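Local coordinates for protein (S)-ureidoglycine aminohydrolase (Escherichia coli, PDB 1RC6) that hydrolyses (S)-ureidoglycine to (S)-ureidoglycolate and ammonia in allantoin degradation, with manganese as its cofactor, at residues L55-F59 and Q200-A204; F76-I81 and L131-Y136; Y110-G114 and A143-V147; K173-M179 and K253-R257. One frame throughout, in Å; residues are numbered along the deposited sequence.

Overall arrangement
The chain is a two-domain cupin, and the four contacts lie at the ends of its strands and in the loops beside them. All are partly buried. Contact 1 is nearest the centre of the chain, at about 10 Å between centres; contact 3 is farthest, at about 17 Å. Contacts 2 and 3 belong to the N-terminal cupin sheet. Contact 4 joins neighbouring parts of the C-terminal sheet, and contact 1 crosses between the domains. Contact 1 turns on a carboxylate, contact 4 on an arginine and an asparagine gripping carbonyls. Contact 2 is largely apolar and contact 3 is rich in proline. Y136 of contact 2 touches both contacts 3 and 4.

Contact 1. Residues L55-F59 and Q200-A204; sequences LGASF and QEHGA
E201 reaches across to S58 and takes two hydrogen bonds on a single oxygen. S58 OG donates a hydrogen bond to E201 OE2 at 2.8 Å. S58 N donates another to the same E201 OE2 at 3.1 Å. Both donors come in on the syn side, but from opposite faces of the carboxylate plane, so they straddle it and limit its rotation. S58 OG has a further partner in R134 NH2. The other carboxylate oxygen, E201 OE1, lies 3.1 Å from G56 O; both are acceptors, and no hydrogen bond joins them. E201 OE2 also lies at the edge of the F59 ring, 3.3 Å from F59 CE1. Ring and carboxylate are turned 62° against each other. The bond from F59 CA to CB points toward 200-204, and CG between its own N and carbonyl carbon (chi1 56°) sets the ring beside E201.

H202 turns its imidazole to the far side of the strand. There H202 ND1 bonds S252 O and the ring meets H198 edge-to-face. Both histidines are manganese ligands by similarity. Only the backbone faces the first segment: H202 O lies at the edge of the F59 ring.

G203 has no side chain, and its backbone comes up to the ring, with G203 CA 4.2 Å from F59 CZ.

Strand 202-208 runs between strands 227-230 and 247-254 of the C-terminal cupin sheet. Segment 55-59 leads into strand 60-67 of the N-terminal sheet. F59 stacks on Y132 of strand 127-135 and touches Y227, which joins the two cupin domains.

Contact 2. Residues F76-I81 and L131-Y136; sequences FGGEGI and LYKRRY
F76 and L131 meet from opposite directions. The methyl L131 CD1 stands over the centre of the F76 ring, 4.2 Å from its centroid and 9° off the normal, a CH-pi contact. L131 CD2 lies above the same face but out past the rim, 3.8 Å from F76 CE2. The ring is brought there by a first torsion that sets F76 CG opposite its own N (chi1 177°). Y132 O lies in the ring plane at its edge. K133 approaches the same ring at a slant, and K133 CB is 3.9 Å from F76 CZ. The lysine chain then runs on extended. I81 also crosses K133 at an angle, with I81 CG2 4.2 Å from K133 CB.

These side chains lie on one face of the six-stranded cupin sheet, where strand 81-89 runs antiparallel to strand 127-135. I81 and R135 form a non-hydrogen-bonded pair at the start of strand 81-89. A type II turn from G78 to I81 leads into it, and G80 has the positive phi of that turn. Y136 N bonds G80 O at 3.0 Å, continuing the pairing past R135.

Y132 and R134 point to the opposite face. R134 NH1 bonds Y132 OH at 2.8 Å, with the hydroxyl nearly in the guanidinium plane. The Y136 ring leads away from 76-81 toward P113 and P144, and its OH bonds G176 O.

Contact 3. Residues Y110-G114 and A143-V147; sequences YCPPG and APWLV
Y110 and V147 pair through both of their backbone bonds. Y110 N bonds V147 O at 2.7 Å, almost straight at 177°. V147 N returns to Y110 O at 3.2 Å. This antiparallel pair joins strand 107-111 to 147-150, one of the two edge strands of the N-terminal cupin sheet. L146 CA adds a weaker C-H contact to Y110 O.

The tight side is made of rings. P144 CG rests 3.7 Å from P112 CB and lies as near to P113 CD, so one proline packs on two. Y110 CG is turned opposite its own N (chi1 167°), and the ring runs alongside 144-146. W145 O meets it obliquely, 3.4 Å from Y110 CD1. Further out, Y110 OH comes within 3.8 Å of P144 CB, while its hydrogen bond goes to E82 OE1. P112 CD approaches L146 N at 3.4 Å.

The other side is looser. The W145 side chain is solvent-exposed and turns away from 110-114; its ring meets F177 edge-to-face. The L146 backbone belongs to the tight part, but the end of its side chain is loosely held, with L146 CD2 4.4 Å from C111 SG.

P112 stands opposite W145, where the next hydrogen-bonded pair of the ladder would fall. P112 has no N-H to give W145 O, which is consistent with the backbone pairing ending at Y110 and V147; apolar ring packing takes over.

Contact 4. Residues K173-M179 and K253-R257; sequences KELGFDM and KDCNR
R257 grips the carbonyl of L175 end-on with two nitrogens. R257 NH1 gives to L175 O at 2.7 Å, nearly in line with the C=O bond. R257 NH2 gives to the same L175 O at 2.8 Å, in the carbonyl plane and on a lone pair. The segments lie where neighbouring antiparallel strands 179-186 and 247-254 of the C-terminal cupin sheet meet their loops. R257 NH2 also bonds N256 O within its own segment, and R257 NE bonds V137 O. These bonds fix the rotation of the guanidinium.

N256 is the second donor. N256 ND2 bonds F177 O at 2.9 Å, with the acceptor close to the amide plane. The bond from N256 ND2 to K173 O is weak. Two carbonyls of the 173-179 loop thus share one amide nitrogen. The backbone bond from C255 N to D178 O is 3.0 Å long. It comes just beyond the non-hydrogen-bonded pair of M179 and D254.

The packing lies outside these bonds. D178 CB rests over one face of the R257 guanidinium, toward its rim, 3.7 Å from R257 CZ. The D178 carboxylate bonds V137 N through OD2; its charge probably adds a mild attraction for R257. The L175 side chain crosses that of N256 at a slant, with L175 CD2 3.8 Å from N256 CB. The side chain of K253, a substrate-binding residue by similarity, leads away from 173-179, and its CB packs against the H202 ring. C255 SG, set between its own N and carbonyl carbon (chi1 58°), rests 3.7 Å from M179 C.

Contact 1. Residues L55-F59 and Q200-A204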
loop_
_atom_site.group_PDB
_atom_site.type_symbol
_atom_site.label_atom_id
_atom_site.label_comp_id
_atom_site.label_asym_id
_atom_site.label_seq_id
_atom_site.Cartn_x
_atom_site.Cartn_y
_atom_site.Cartn_z
ATOM N N LEU A 55 -11.054 -11.185 2.654
ATOM C CA LEU A 55 -10.986 -11.023 1.218
ATOM C C LEU A 55 -9.979 -12.048 0.712
ATOM O O LEU A 55 -9.812 -12.227 -0.488
ATOM C CB LEU A 55 -10.499 -9.618 0.870
ATOM C CG LEU A 55 -10.993 -9.000 -0.440
ATOM C CD1 LEU A 55 -9.980 -7.993 -0.966
ATOM C CD2 LEU A 55 -11.202 -10.086 -1.458
ATOM N N GLY A 56 -9.298 -12.707 1.644
ATOM C CA GLY A 56 -8.310 -13.698 1.269
ATOM C C GLY A 56 -6.878 -13.279 1.558
ATOM O O GLY A 56 -5.970 -14.109 1.586
ATOM N N ALA A 57 -6.674 -11.987 1.787
ATOM C CA ALA A 57 -5.344 -11.463 2.061
ATOM C C ALA A 57 -4.819 -11.918 3.410
ATOM O O ALA A 57 -5.590 -12.234 4.319
ATOM C CB ALA A 57 -5.363 -9.949 2.001
ATOM N N SER A 58 -3.496 -11.956 3.526
ATOM C CA SER A 58 -2.852 -12.354 4.767
ATOM C C SER A 58 -2.284 -11.089 5.388
ATOM O O SER A 58 -1.244 -11.110 6.042
ATOM C CB SER A 58 -1.733 -13.358 4.489
ATOM O OG SER A 58 -0.731 -12.787 3.663
ATOM N N PHE A 59 -2.977 -9.980 5.152
ATOM C CA PHE A 59 -2.594 -8.679 5.678
ATOM C C PHE A 59 -3.821 -7.799 5.677
ATOM O O PHE A 59 -4.879 -8.198 5.184
ATOM C CB PHE A 59 -1.523 -8.028 4.801
ATOM C CG PHE A 59 -1.925 -7.875 3.345
ATOM C CD1 PHE A 59 -1.674 -8.893 2.425
ATOM C CD2 PHE A 59 -2.551 -6.713 2.895
ATOM C CE1 PHE A 59 -2.035 -8.753 1.083
ATOM C CE2 PHE A 59 -2.918 -6.566 1.558
ATOM C CZ PHE A 59 -2.657 -7.591 0.652
ATOM N N GLN A 200 2.219 -15.519 -4.234
ATOM C CA GLN A 200 2.077 -14.429 -3.277
ATOM C C GLN A 200 1.024 -13.408 -3.685
ATOM O O GLN A 200 0.905 -13.045 -4.859
ATOM C CB GLN A 200 3.416 -13.699 -3.064
ATOM C CG GLN A 200 4.646 -14.328 -3.721
ATOM C CD GLN A 200 4.707 -14.087 -5.224
ATOM O OE1 GLN A 200 4.650 -12.942 -5.685
ATOM N NE2 GLN A 200 4.829 -15.166 -5.994
ATOM N N GLU A 201 0.269 -12.946 -2.695
ATOM C CA GLU A 201 -0.772 -11.947 -2.904
ATOM C C GLU A 201 -0.119 -10.597 -3.196
ATOM O O GLU A 201 1.097 -10.437 -3.085
ATOM C CB GLU A 201 -1.611 -11.788 -1.641
ATOM C CG GLU A 201 -2.076 -13.073 -1.007
ATOM C CD GLU A 201 -2.210 -12.941 0.503
ATOM O OE1 GLU A 201 -2.888 -13.787 1.113
ATOM O OE2 GLU A 201 -1.627 -12.000 1.083
ATOM N N HIS A 202 -0.941 -9.626 -3.556
ATOM C CA HIS A 202 -0.458 -8.286 -3.821
ATOM C C HIS A 202 -1.580 -7.324 -3.490
ATOM O O HIS A 202 -2.754 -7.659 -3.631
ATOM C CB HIS A 202 -0.056 -8.116 -5.294
ATOM C CG HIS A 202 1.215 -8.815 -5.660
ATOM N ND1 HIS A 202 2.385 -8.653 -4.948
ATOM C CD2 HIS A 202 1.501 -9.683 -6.658
ATOM C CE1 HIS A 202 3.337 -9.391 -5.492
ATOM N NE2 HIS A 202 2.827 -10.026 -6.531
ATOM N N GLY A 203 -1.213 -6.139 -3.026
ATOM C CA GLY A 203 -2.195 -5.126 -2.714
ATOM C C GLY A 203 -1.659 -3.886 -3.395
ATOM O O GLY A 203 -0.615 -3.382 -3.006
ATOM N N ALA A 204 -2.333 -3.391 -4.421
ATOM C CA ALA A 204 -1.814 -2.219 -5.092
ATOM C C ALA A 204 -2.763 -1.050 -5.043
ATOM O O ALA A 204 -3.979 -1.207 -5.173
ATOM C CB ALA A 204 -1.483 -2.551 -6.525
#

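Contact 2. Residues F76-I81 and L131-Y136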
loop_
_atom_site.group_PDB
_atom_site.type_symbol
_atom_site.label_atom_id
_atom_site.label_comp_id
_atom_site.label_asym_id
_atom_site.label_seq_id
_atom_site.Cartn_x
_atom_site.Cartn_y
_atom_site.Cartn_z
ATOM N N PHE A 76 -0.299 2.558 16.310
ATOM C CA PHE A 76 -0.859 1.671 15.310
ATOM C C PHE A 76 -0.492 0.193 15.386
ATOM O O PHE A 76 -1.385 -0.670 15.364
ATOM C CB PHE A 76 -0.532 2.204 13.911
ATOM C CG PHE A 76 -1.019 1.322 12.794
ATOM C CD1 PHE A 76 -2.340 0.887 12.758
ATOM C CD2 PHE A 76 -0.156 0.931 11.772
ATOM C CE1 PHE A 76 -2.799 0.073 11.717
ATOM C CE2 PHE A 76 -0.601 0.120 10.726
ATOM C CZ PHE A 76 -1.924 -0.310 10.697
ATOM N N GLY A 77 0.793 -0.117 15.468
ATOM C CA GLY A 77 1.190 -1.523 15.504
ATOM C C GLY A 77 0.460 -2.567 16.358
ATOM O O GLY A 77 -0.765 -2.634 16.403
ATOM N N GLY A 78 1.244 -3.405 17.035
ATOM C CA GLY A 78 0.701 -4.461 17.879
ATOM C C GLY A 78 1.738 -5.564 18.021
ATOM O O GLY A 78 2.664 -5.645 17.212
ATOM N N GLU A 79 1.600 -6.416 19.033
ATOM C CA GLU A 79 2.565 -7.497 19.243
ATOM C C GLU A 79 2.638 -8.476 18.076
ATOM O O GLU A 79 1.617 -8.966 17.596
ATOM C CB GLU A 79 2.248 -8.262 20.536
ATOM C CG GLU A 79 2.665 -7.529 21.806
ATOM C CD GLU A 79 4.153 -7.197 21.823
ATOM O OE1 GLU A 79 4.968 -8.143 21.762
ATOM O OE2 GLU A 79 4.504 -5.994 21.894
ATOM N N GLY A 80 3.860 -8.765 17.633
ATOM C CA GLY A 80 4.049 -9.681 16.522
ATOM C C GLY A 80 3.508 -9.139 15.207
ATOM O O GLY A 80 3.395 -9.866 14.221
ATOM N N ILE A 81 3.196 -7.848 15.185
ATOM C CA ILE A 81 2.642 -7.210 14.008
ATOM C C ILE A 81 3.591 -6.173 13.438
ATOM O O ILE A 81 4.035 -5.289 14.168
ATOM C CB ILE A 81 1.308 -6.533 14.368
ATOM C CG1 ILE A 81 0.257 -7.614 14.633
ATOM C CG2 ILE A 81 0.884 -5.570 13.269
ATOM C CD1 ILE A 81 -1.056 -7.069 15.090
ATOM N N LEU A 131 -1.734 2.796 4.608
ATOM C CA LEU A 131 -1.295 1.962 5.723
ATOM C C LEU A 131 -1.349 0.493 5.424
ATOM O O LEU A 131 -2.195 0.046 4.652
ATOM C CB LEU A 131 -2.141 2.230 6.959
ATOM C CG LEU A 131 -1.635 3.338 7.876
ATOM C CD1 LEU A 131 -2.595 3.462 9.034
ATOM C CD2 LEU A 131 -0.209 3.027 8.363
ATOM N N TYR A 132 -0.470 -0.259 6.081
ATOM C CA TYR A 132 -0.386 -1.689 5.869
ATOM C C TYR A 132 0.135 -2.397 7.099
ATOM O O TYR A 132 1.019 -1.888 7.788
ATOM C CB TYR A 132 0.543 -1.957 4.689
ATOM C CG TYR A 132 0.818 -3.414 4.397
ATOM C CD1 TYR A 132 1.728 -4.140 5.154
ATOM C CD2 TYR A 132 0.192 -4.060 3.328
ATOM C CE1 TYR A 132 2.020 -5.475 4.843
ATOM C CE2 TYR A 132 0.474 -5.389 3.018
ATOM C CZ TYR A 132 1.391 -6.087 3.771
ATOM O OH TYR A 132 1.725 -7.380 3.417
ATOM N N LYS A 133 -0.412 -3.572 7.383
ATOM C CA LYS A 133 0.044 -4.343 8.526
ATOM C C LYS A 133 -0.152 -5.821 8.249
ATOM O O LYS A 133 -1.048 -6.200 7.513
ATOM C CB LYS A 133 -0.728 -3.961 9.786
ATOM C CG LYS A 133 -2.185 -4.425 9.790
ATOM C CD LYS A 133 -2.836 -4.254 11.160
ATOM C CE LYS A 133 -4.282 -4.689 11.132
ATOM N NZ LYS A 133 -4.939 -4.603 12.462
ATOM N N ARG A 134 0.704 -6.650 8.833
ATOM C CA ARG A 134 0.612 -8.103 8.685
ATOM C C ARG A 134 1.279 -8.735 9.898
ATOM O O ARG A 134 1.986 -8.062 10.646
ATOM C CB ARG A 134 1.313 -8.591 7.411
ATOM C CG ARG A 134 2.813 -8.553 7.468
ATOM C CD ARG A 134 3.455 -9.081 6.197
ATOM N NE ARG A 134 3.158 -10.494 5.958
ATOM C CZ ARG A 134 2.365 -10.928 4.979
ATOM N NH1 ARG A 134 1.792 -10.060 4.146
ATOM N NH2 ARG A 134 2.129 -12.224 4.838
ATOM N N ARG A 135 1.042 -10.024 10.100
ATOM C CA ARG A 135 1.643 -10.721 11.216
ATOM C C ARG A 135 3.021 -11.213 10.771
ATOM O O ARG A 135 3.146 -12.062 9.883
ATOM C CB ARG A 135 0.740 -11.875 11.660
ATOM C CG ARG A 135 1.222 -12.605 12.900
ATOM C CD ARG A 135 0.046 -13.016 13.777
ATOM N NE ARG A 135 -0.951 -13.822 13.066
ATOM C CZ ARG A 135 -2.113 -14.214 13.585
ATOM N NH1 ARG A 135 -2.440 -13.879 14.828
ATOM N NH2 ARG A 135 -2.956 -14.940 12.861
ATOM N N TYR A 136 4.055 -10.653 11.380
ATOM C CA TYR A 136 5.424 -11.009 11.047
ATOM C C TYR A 136 5.822 -12.467 11.311
ATOM O O TYR A 136 5.412 -13.072 12.306
ATOM C CB TYR A 136 6.381 -10.088 11.789
ATOM C CG TYR A 136 7.826 -10.445 11.583
ATOM C CD1 TYR A 136 8.526 -11.179 12.539
ATOM C CD2 TYR A 136 8.486 -10.077 10.418
ATOM C CE1 TYR A 136 9.856 -11.537 12.333
ATOM C CE2 TYR A 136 9.817 -10.430 10.195
ATOM C CZ TYR A 136 10.497 -11.159 11.154
ATOM O OH TYR A 136 11.816 -11.500 10.932
#

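Contact 3. Residues Y110-G114 and A143-V147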
loop_
_atom_site.group_PDB
_atom_site.type_symbol
_atom_site.label_atom_id
_atom_site.label_comp_id
_atom_site.label_asym_id
_atom_site.label_seq_id
_atom_site.Cartn_x
_atom_site.Cartn_y
_atom_site.Cartn_z
ATOM N N TYR A 110 8.646 2.037 7.968
ATOM C CA TYR A 110 8.397 0.638 8.287
ATOM C C TYR A 110 8.738 0.401 9.755
ATOM O O TYR A 110 9.729 0.915 10.261
ATOM C CB TYR A 110 9.253 -0.298 7.417
ATOM C CG TYR A 110 9.257 -1.724 7.939
ATOM C CD1 TYR A 110 10.099 -2.100 8.976
ATOM C CD2 TYR A 110 8.330 -2.664 7.478
ATOM C CE1 TYR A 110 10.014 -3.366 9.559
ATOM C CE2 TYR A 110 8.239 -3.931 8.049
ATOM C CZ TYR A 110 9.082 -4.272 9.095
ATOM O OH TYR A 110 8.974 -5.501 9.699
ATOM N N CYS A 111 7.916 -0.380 10.437
ATOM C CA CYS A 111 8.162 -0.701 11.835
ATOM C C CYS A 111 8.166 -2.206 12.064
ATOM O O CYS A 111 7.211 -2.900 11.707
ATOM C CB CYS A 111 7.095 -0.087 12.743
ATOM S SG CYS A 111 7.172 1.707 12.920
ATOM N N PRO A 112 9.247 -2.735 12.663
ATOM C CA PRO A 112 9.303 -4.174 12.921
ATOM C C PRO A 112 8.231 -4.487 13.944
ATOM O O PRO A 112 7.632 -3.587 14.515
ATOM C CB PRO A 112 10.709 -4.370 13.480
ATOM C CG PRO A 112 10.954 -3.069 14.201
ATOM C CD PRO A 112 10.455 -2.066 13.181
ATOM N N PRO A 113 7.976 -5.774 14.190
ATOM C CA PRO A 113 6.966 -6.221 15.154
ATOM C C PRO A 113 7.145 -5.582 16.516
ATOM O O PRO A 113 8.262 -5.452 17.000
ATOM C CB PRO A 113 7.193 -7.720 15.224
ATOM C CG PRO A 113 7.724 -8.037 13.880
ATOM C CD PRO A 113 8.686 -6.923 13.609
ATOM N N GLY A 114 6.037 -5.179 17.126
ATOM C CA GLY A 114 6.095 -4.585 18.448
ATOM C C GLY A 114 6.253 -3.080 18.521
ATOM O O GLY A 114 5.657 -2.440 19.394
ATOM N N ALA A 143 16.202 -10.864 12.155
ATOM C CA ALA A 143 15.233 -9.935 12.711
ATOM C C ALA A 143 15.202 -8.688 11.835
ATOM O O ALA A 143 16.233 -8.260 11.326
ATOM C CB ALA A 143 15.613 -9.580 14.140
ATOM N N PRO A 144 14.011 -8.101 11.637
ATOM C CA PRO A 144 13.887 -6.901 10.808
ATOM C C PRO A 144 14.181 -5.669 11.656
ATOM O O PRO A 144 14.512 -5.788 12.834
ATOM C CB PRO A 144 12.442 -6.962 10.354
ATOM C CG PRO A 144 11.764 -7.437 11.611
ATOM C CD PRO A 144 12.693 -8.533 12.141
ATOM N N TRP A 145 14.056 -4.490 11.064
ATOM C CA TRP A 145 14.308 -3.262 11.805
ATOM C C TRP A 145 13.648 -2.038 11.167
ATOM O O TRP A 145 13.330 -2.030 9.976
ATOM C CB TRP A 145 15.811 -3.027 11.934
ATOM C CG TRP A 145 16.505 -2.956 10.627
ATOM C CD1 TRP A 145 16.681 -1.849 9.842
ATOM C CD2 TRP A 145 17.091 -4.056 9.918
ATOM N NE1 TRP A 145 17.346 -2.193 8.684
ATOM C CE2 TRP A 145 17.611 -3.540 8.704
ATOM C CE3 TRP A 145 17.224 -5.428 10.192
ATOM C CZ2 TRP A 145 18.264 -4.351 7.757
ATOM C CZ3 TRP A 145 17.871 -6.236 9.256
ATOM C CH2 TRP A 145 18.385 -5.691 8.049
ATOM N N LEU A 146 13.451 -1.009 11.985
ATOM C CA LEU A 146 12.832 0.229 11.547
ATOM C C LEU A 146 13.537 0.763 10.316
ATOM O O LEU A 146 14.760 0.803 10.261
ATOM C CB LEU A 146 12.899 1.248 12.692
ATOM C CG LEU A 146 12.604 2.762 12.636
ATOM C CD1 LEU A 146 12.511 3.294 11.226
ATOM C CD2 LEU A 146 11.336 3.027 13.391
ATOM N N VAL A 147 12.759 1.150 9.318
ATOM C CA VAL A 147 13.311 1.732 8.104
ATOM C C VAL A 147 12.430 2.921 7.752
ATOM O O VAL A 147 11.211 2.844 7.862
ATOM C CB VAL A 147 13.303 0.742 6.933
ATOM C CG1 VAL A 147 13.875 1.405 5.692
ATOM C CG2 VAL A 147 14.101 -0.481 7.295
#

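Contact 4. Residues K173-M179 and K253-R257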
loop_
_atom_site.group_PDB
_atom_site.type_symbol
_atom_site.label_atom_id
_atom_site.label_comp_id
_atom_site.label_asym_id
_atom_site.label_seq_id
_atom_site.Cartn_x
_atom_site.Cartn_y
_atom_site.Cartn_z
ATOM N N LYS A 173 16.340 -6.550 1.480
ATOM C CA LYS A 173 16.023 -7.884 0.972
ATOM C C LYS A 173 16.388 -9.003 1.946
ATOM O O LYS A 173 15.973 -10.137 1.762
ATOM C CB LYS A 173 16.756 -8.122 -0.347
ATOM C CG LYS A 173 16.720 -6.937 -1.293
ATOM C CD LYS A 173 15.353 -6.748 -1.918
ATOM C CE LYS A 173 15.274 -7.461 -3.255
ATOM N NZ LYS A 173 16.207 -6.864 -4.258
ATOM N N GLU A 174 17.171 -8.692 2.972
ATOM C CA GLU A 174 17.593 -9.682 3.963
ATOM C C GLU A 174 16.446 -10.493 4.567
ATOM O O GLU A 174 15.354 -9.977 4.814
ATOM C CB GLU A 174 18.375 -9.002 5.101
ATOM C CG GLU A 174 19.833 -8.687 4.800
ATOM C CD GLU A 174 20.016 -7.817 3.566
ATOM O OE1 GLU A 174 19.469 -6.693 3.533
ATOM O OE2 GLU A 174 20.717 -8.258 2.628
ATOM N N LEU A 175 16.721 -11.763 4.835
ATOM C CA LEU A 175 15.737 -12.664 5.405
ATOM C C LEU A 175 15.121 -12.119 6.670
ATOM O O LEU A 175 14.098 -12.628 7.134
ATOM C CB LEU A 175 16.369 -14.018 5.707
ATOM C CG LEU A 175 17.094 -14.692 4.538
ATOM C CD1 LEU A 175 17.579 -16.055 4.974
ATOM C CD2 LEU A 175 16.161 -14.808 3.340
ATOM N N GLY A 176 15.752 -11.098 7.245
ATOM C CA GLY A 176 15.222 -10.501 8.457
ATOM C C GLY A 176 13.830 -10.012 8.124
ATOM O O GLY A 176 12.911 -10.039 8.968
ATOM N N PHE A 177 13.678 -9.579 6.872
ATOM C CA PHE A 177 12.403 -9.089 6.379
ATOM C C PHE A 177 11.619 -10.202 5.691
ATOM O O PHE A 177 12.173 -10.998 4.941
ATOM C CB PHE A 177 12.624 -7.924 5.420
ATOM C CG PHE A 177 13.072 -6.659 6.097
ATOM C CD1 PHE A 177 12.169 -5.635 6.353
ATOM C CD2 PHE A 177 14.387 -6.510 6.520
ATOM C CE1 PHE A 177 12.574 -4.484 7.025
ATOM C CE2 PHE A 177 14.797 -5.376 7.185
ATOM C CZ PHE A 177 13.891 -4.359 7.440
ATOM N N ASP A 178 10.320 -10.248 5.968
ATOM C CA ASP A 178 9.444 -11.247 5.393
ATOM C C ASP A 178 8.447 -10.588 4.433
ATOM O O ASP A 178 7.420 -11.169 4.100
ATOM C CB ASP A 178 8.703 -11.977 6.513
ATOM C CG ASP A 178 7.709 -11.087 7.232
ATOM O OD1 ASP A 178 7.680 -9.868 6.957
ATOM O OD2 ASP A 178 6.956 -11.615 8.081
ATOM N N MET A 179 8.751 -9.371 3.993
ATOM C CA MET A 179 7.871 -8.666 3.069
ATOM C C MET A 179 8.625 -7.527 2.427
ATOM O O MET A 179 9.784 -7.290 2.739
ATOM C CB MET A 179 6.665 -8.084 3.802
ATOM C CG MET A 179 7.066 -7.134 4.895
ATOM S SD MET A 179 5.929 -5.767 5.125
ATOM C CE MET A 179 5.044 -6.342 6.397
ATOM N N LYS A 253 4.059 -7.173 -1.029
ATOM C CA LYS A 253 4.484 -8.484 -1.480
ATOM C C LYS A 253 5.196 -9.181 -0.331
ATOM O O LYS A 253 6.166 -8.661 0.194
ATOM C CB LYS A 253 5.452 -8.303 -2.653
ATOM C CG LYS A 253 6.448 -9.429 -2.859
ATOM C CD LYS A 253 7.650 -8.959 -3.685
ATOM C CE LYS A 253 8.584 -10.114 -4.070
ATOM N NZ LYS A 253 7.960 -11.094 -5.022
ATOM N N ASP A 254 4.708 -10.345 0.076
ATOM C CA ASP A 254 5.360 -11.106 1.143
ATOM C C ASP A 254 6.514 -11.868 0.478
ATOM O O ASP A 254 6.444 -12.197 -0.710
ATOM C CB ASP A 254 4.390 -12.104 1.778
ATOM C CG ASP A 254 3.859 -13.111 0.781
ATOM O OD1 ASP A 254 3.040 -12.730 -0.080
ATOM O OD2 ASP A 254 4.268 -14.282 0.848
ATOM N N CYS A 255 7.571 -12.154 1.234
ATOM C CA CYS A 255 8.717 -12.848 0.665
ATOM C C CYS A 255 9.663 -13.434 1.693
ATOM O O CYS A 255 9.462 -13.300 2.898
ATOM C CB CYS A 255 9.502 -11.883 -0.209
ATOM S SG CYS A 255 10.054 -10.422 0.715
ATOM N N ASN A 256 10.707 -14.085 1.186
ATOM C CA ASN A 256 11.742 -14.709 2.005
ATOM C C ASN A 256 11.275 -15.738 3.030
ATOM O O ASN A 256 11.981 -15.991 4.009
ATOM C CB ASN A 256 12.559 -13.650 2.747
ATOM C CG ASN A 256 13.157 -12.605 1.820
ATOM O OD1 ASN A 256 13.430 -12.860 0.635
ATOM N ND2 ASN A 256 13.387 -11.418 2.369
ATOM N N ARG A 257 10.117 -16.348 2.829
ATOM C CA ARG A 257 9.662 -17.338 3.794
ATOM C C ARG A 257 9.146 -18.613 3.152
ATOM O O ARG A 257 8.604 -18.587 2.048
ATOM C CB ARG A 257 8.575 -16.742 4.686
ATOM C CG ARG A 257 9.063 -15.625 5.574
ATOM C CD ARG A 257 9.925 -16.154 6.720
ATOM N NE ARG A 257 10.393 -15.077 7.602
ATOM C CZ ARG A 257 11.420 -14.273 7.331
ATOM N NH1 ARG A 257 11.760 -13.322 8.190
ATOM N NH2 ARG A 257 12.117 -14.431 6.210
#